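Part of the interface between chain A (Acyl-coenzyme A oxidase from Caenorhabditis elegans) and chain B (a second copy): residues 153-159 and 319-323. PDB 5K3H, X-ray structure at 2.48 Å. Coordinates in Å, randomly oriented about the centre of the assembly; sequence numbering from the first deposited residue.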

ATOM      1  N   GLU A 153      10.120 -23.051  -4.598  1.00 31.77           N
ATOM      2  CA  GLU A 153      11.098 -22.957  -5.666  1.00 31.62           C
ATOM      3  C   GLU A 153      10.795 -21.768  -6.569  1.00 32.20           C
ATOM      4  O   GLU A 153       9.673 -21.249  -6.606  1.00 32.03           O
ATOM      5  N   MET A 154      11.828 -21.336  -7.289  1.00 26.84           N
ATOM      6  CA  MET A 154      11.758 -20.234  -8.230  1.00 27.84           C
ATOM      7  C   MET A 154      10.515 -20.371  -9.088  1.00 26.57           C
ATOM      8  O   MET A 154       9.790 -19.394  -9.315  1.00 23.54           O
ATOM      9  N   GLY A 155      10.247 -21.571  -9.568  1.00 27.35           N
ATOM     10  CA  GLY A 155       9.082 -21.747 -10.405  1.00 29.89           C
ATOM     11  C   GLY A 155       7.834 -22.288  -9.738  1.00 30.66           C
ATOM     12  O   GLY A 155       6.827 -22.476 -10.431  1.00 30.92           O
ATOM     13  N   HIS A 156       7.858 -22.571  -8.432  1.00 30.73           N
ATOM     14  CA  HIS A 156       6.706 -23.180  -7.762  1.00 34.27           C
ATOM     15  C   HIS A 156       6.670 -22.768  -6.296  1.00 34.69           C
ATOM     16  O   HIS A 156       7.566 -23.129  -5.525  1.00 32.21           O
ATOM     17  N   GLY A 157       5.601 -22.099  -5.889  1.00 35.43           N
ATOM     18  CA  GLY A 157       5.450 -21.731  -4.494  1.00 40.34           C
ATOM     19  C   GLY A 157       4.499 -22.609  -3.697  1.00 46.38           C
ATOM     20  O   GLY A 157       4.823 -23.029  -2.579  1.00 47.43           O
ATOM     21  N   THR A 158       3.321 -22.904  -4.251  1.00 48.21           N
ATOM     22  CA  THR A 158       2.258 -23.522  -3.462  1.00 52.58           C
ATOM     23  C   THR A 158       2.394 -25.048  -3.444  1.00 49.09           C
ATOM     24  O   THR A 158       2.900 -25.630  -2.475  1.00 46.14           O
ATOM     25  N   ASN A 159       1.948 -25.682  -4.533  1.00 48.57           N
ATOM     26  CA  ASN A 159       1.818 -27.131  -4.638  1.00 47.10           C
ATOM     27  C   ASN A 159       3.148 -27.843  -4.392  1.00 44.82           C
ATOM     28  O   ASN A 159       4.122 -27.627  -5.124  1.00 50.04           O
TER
ATOM     29  N   VAL B 319       3.942 -15.151 -18.306  1.00 20.89           N
ATOM     30  CA  VAL B 319       5.071 -16.074 -18.261  1.00 20.64           C
ATOM     31  C   VAL B 319       5.038 -17.005 -17.044  1.00 19.38           C
ATOM     32  O   VAL B 319       5.670 -18.072 -17.076  1.00 18.22           O
ATOM     33  N   ARG B 320       4.304 -16.646 -15.987  1.00 22.22           N
ATOM     34  CA  ARG B 320       4.202 -17.448 -14.770  1.00 21.42           C
ATOM     35  C   ARG B 320       3.129 -18.527 -14.919  1.00 21.25           C
ATOM     36  O   ARG B 320       1.957 -18.208 -15.096  1.00 20.95           O
ATOM     37  N   ARG B 321       3.522 -19.796 -14.831  1.00 20.02           N
ATOM     38  CA  ARG B 321       2.594 -20.924 -14.855  1.00 20.99           C
ATOM     39  C   ARG B 321       2.474 -21.504 -13.449  1.00 21.59           C
ATOM     40  O   ARG B 321       3.490 -21.791 -12.812  1.00 21.61           O
ATOM     41  N   GLN B 322       1.246 -21.680 -12.956  1.00 18.34           N
ATOM     42  CA  GLN B 322       1.081 -22.071 -11.550  1.00 20.56           C
ATOM     43  C   GLN B 322      -0.314 -22.615 -11.337  1.00 18.27           C
ATOM     44  O   GLN B 322      -1.296 -21.915 -11.602  1.00 18.23           O
ATOM     45  N   GLY B 323      -0.407 -23.858 -10.885  1.00 20.31           N
ATOM     46  CA  GLY B 323      -1.691 -24.469 -10.647  1.00 19.37           C
ATOM     47  C   GLY B 323      -2.306 -24.976 -11.937  1.00 18.77           C
ATOM     48  O   GLY B 323      -1.850 -24.697 -13.053  1.00 17.51           O
TER

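This contact follows a simple rule: two polar side chains of chain B read the backbone of a turn in chain A. The type I turn from Glu153(A) to His156(A) is closed in both directions, His156(A) N donating to Glu153(A) O at 2.9 Å and Glu153(A) N to His156(A) O at 2.7 Å. That pairing leaves the carbonyls of Met154(A) and Gly155(A) free for the partner chain.

Hydrogen bonds to backbone carry most of the recognition. Gln322(B), with the largest buried area here, leaves its backbone sideways, yet chi1 near t (-162°) and chi2 near p (77°) bring its amide up to chain A. The amide then uses both of its ends: Gln322(B) NE2 donates to Gly155(A) O at 3.1 Å, while Gln322(B) OE1 accepts from Gly157(A) N at 2.9 Å. A carbonyl and an NH two residues apart are thus matched by one planar group, bridging His156(A), whose CA lies 3.5 Å from Gln322(B) OE1. The amide is also steadied from its own side, because Gln322(B) NE2 donates to Arg321(B) O at 2.9 Å.

Arg320(B) supplies the second reader. It is the first residue to leave helical geometry after a helix, and its CA-to-CB bond also points sideways; chi1 t, chi2 p and chi3 t carry the guanidinium to the turn. There Arg320(B) NH1 donates to Met154(A) O at 2.9 Å, with that oxygen near the guanidinium plane, as a good in-plane bond requires. Gly155(A) O instead lies over one face of the same group.

Side-chain to side-chain polar contact is slight. Thr158(A) points toward chain B, with chi1 at 29°, between wells, and its OG1 makes a weak hydrogen bond of 3.4 Å to Gln322(B) OE1, adding a second donor to that oxygen.

Packing without hydrogen bonds fills in the rest. Gly155(A) CA sits 3.6 Å from Arg320(B) NH1, so the bare glycine backbone lies close to the guanidinium. His156(A) points away with chi1 m, though its ND1 still comes within 4.2 Å of Gln322(B) NE2. Met154(A), chi1 t, also points away: it contributes its carbonyl while its side chain comes no nearer than 5.8 Å, from Met154(A) CG to Arg320(B) NH1. Arg321(B) starts sideways and its extended end leads off to partners elsewhere in the structure.

The design lesson is that the turn presents backbone groups, and the glutamine and arginine rotamers deliver the matching polar atoms.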

ATOM      1  CB  GLU A 153      11.109 -24.240  -6.493  1.00 31.47           C
ATOM      2  CG  GLU A 153      11.678 -25.425  -5.735  1.00 32.57           C
ATOM      3  CD  GLU A 153      11.459 -26.743  -6.446  1.00 32.70           C
ATOM      4  OE1 GLU A 153      10.982 -26.740  -7.610  1.00 32.66           O
ATOM      5  OE2 GLU A 153      11.743 -27.790  -5.819  1.00 33.29           O
ATOM      6  CB  MET A 154      13.006 -20.200  -9.100  1.00 29.84           C
ATOM      7  CG  MET A 154      12.864 -19.358 -10.350  1.00 32.87           C
ATOM      8  SD  MET A 154      13.859 -17.866 -10.254  1.00 33.64           S
ATOM      9  CE  MET A 154      15.434 -18.575 -10.671  1.00 31.95           C
ATOM     10  CB  HIS A 156       6.755 -24.710  -7.860  1.00 32.27           C
ATOM     11  CG  HIS A 156       7.127 -25.220  -9.213  1.00 33.43           C
ATOM     12  ND1 HIS A 156       6.204 -25.397 -10.224  1.00 36.01           N
ATOM     13  CD2 HIS A 156       8.328 -25.586  -9.727  1.00 34.46           C
ATOM     14  CE1 HIS A 156       6.822 -25.851 -11.304  1.00 35.22           C
ATOM     15  NE2 HIS A 156       8.110 -25.972 -11.028  1.00 36.46           N
ATOM     16  CB  THR A 158       0.873 -23.137  -4.014  1.00 54.79           C
ATOM     17  OG1 THR A 158       0.950 -22.884  -5.424  1.00 57.86           O
ATOM     18  CG2 THR A 158       0.397 -21.851  -3.352  1.00 55.61           C
ATOM     19  CB  ASN A 159       1.299 -27.469  -6.034  1.00 48.62           C
ATOM     20  CG  ASN A 159       0.393 -28.664  -6.053  1.00 47.12           C
ATOM     21  OD1 ASN A 159       0.471 -29.533  -5.185  1.00 45.75           O
ATOM     22  ND2 ASN A 159      -0.486 -28.718  -7.051  1.00 48.76           N
TER
ATOM     23  CB  VAL B 319       6.386 -15.267 -18.311  1.00 21.78           C
ATOM     24  CG1 VAL B 319       6.285 -14.174 -19.346  1.00 22.15           C
ATOM     25  CG2 VAL B 319       6.753 -14.680 -16.967  1.00 22.19           C
ATOM     26  CB  ARG B 320       3.877 -16.535 -13.592  1.00 21.60           C
ATOM     27  CG  ARG B 320       3.653 -17.226 -12.259  1.00 21.58           C
ATOM     28  CD  ARG B 320       4.859 -18.066 -11.893  1.00 21.61           C
ATOM     29  NE  ARG B 320       4.810 -18.435 -10.489  1.00 22.25           N
ATOM     30  CZ  ARG B 320       5.865 -18.742  -9.740  1.00 21.65           C
ATOM     31  NH1 ARG B 320       7.098 -18.736 -10.258  1.00 21.17           N
ATOM     32  NH2 ARG B 320       5.673 -19.035  -8.456  1.00 20.96           N
ATOM     33  CB  ARG B 321       3.071 -21.983 -15.855  1.00 20.23           C
ATOM     34  CG  ARG B 321       2.784 -21.593 -17.316  1.00 19.84           C
ATOM     35  CD  ARG B 321       3.394 -22.530 -18.307  1.00 19.38           C
ATOM     36  NE  ARG B 321       3.142 -22.125 -19.694  1.00 19.48           N
ATOM     37  CZ  ARG B 321       2.054 -22.482 -20.379  1.00 19.77           C
ATOM     38  NH1 ARG B 321       1.138 -23.241 -19.784  1.00 20.12           N
ATOM     39  NH2 ARG B 321       1.879 -22.106 -21.640  1.00 19.06           N
ATOM     40  CB  GLN B 322       1.344 -20.887 -10.601  1.00 24.69           C
ATOM     41  CG  GLN B 322       1.620 -21.254  -9.122  1.00 28.90           C
ATOM     42  CD  GLN B 322       3.045 -21.803  -8.849  1.00 35.64           C
ATOM     43  OE1 GLN B 322       3.392 -22.118  -7.695  1.00 43.71           O
ATOM     44  NE2 GLN B 322       3.866 -21.918  -9.902  1.00 38.41           N
TER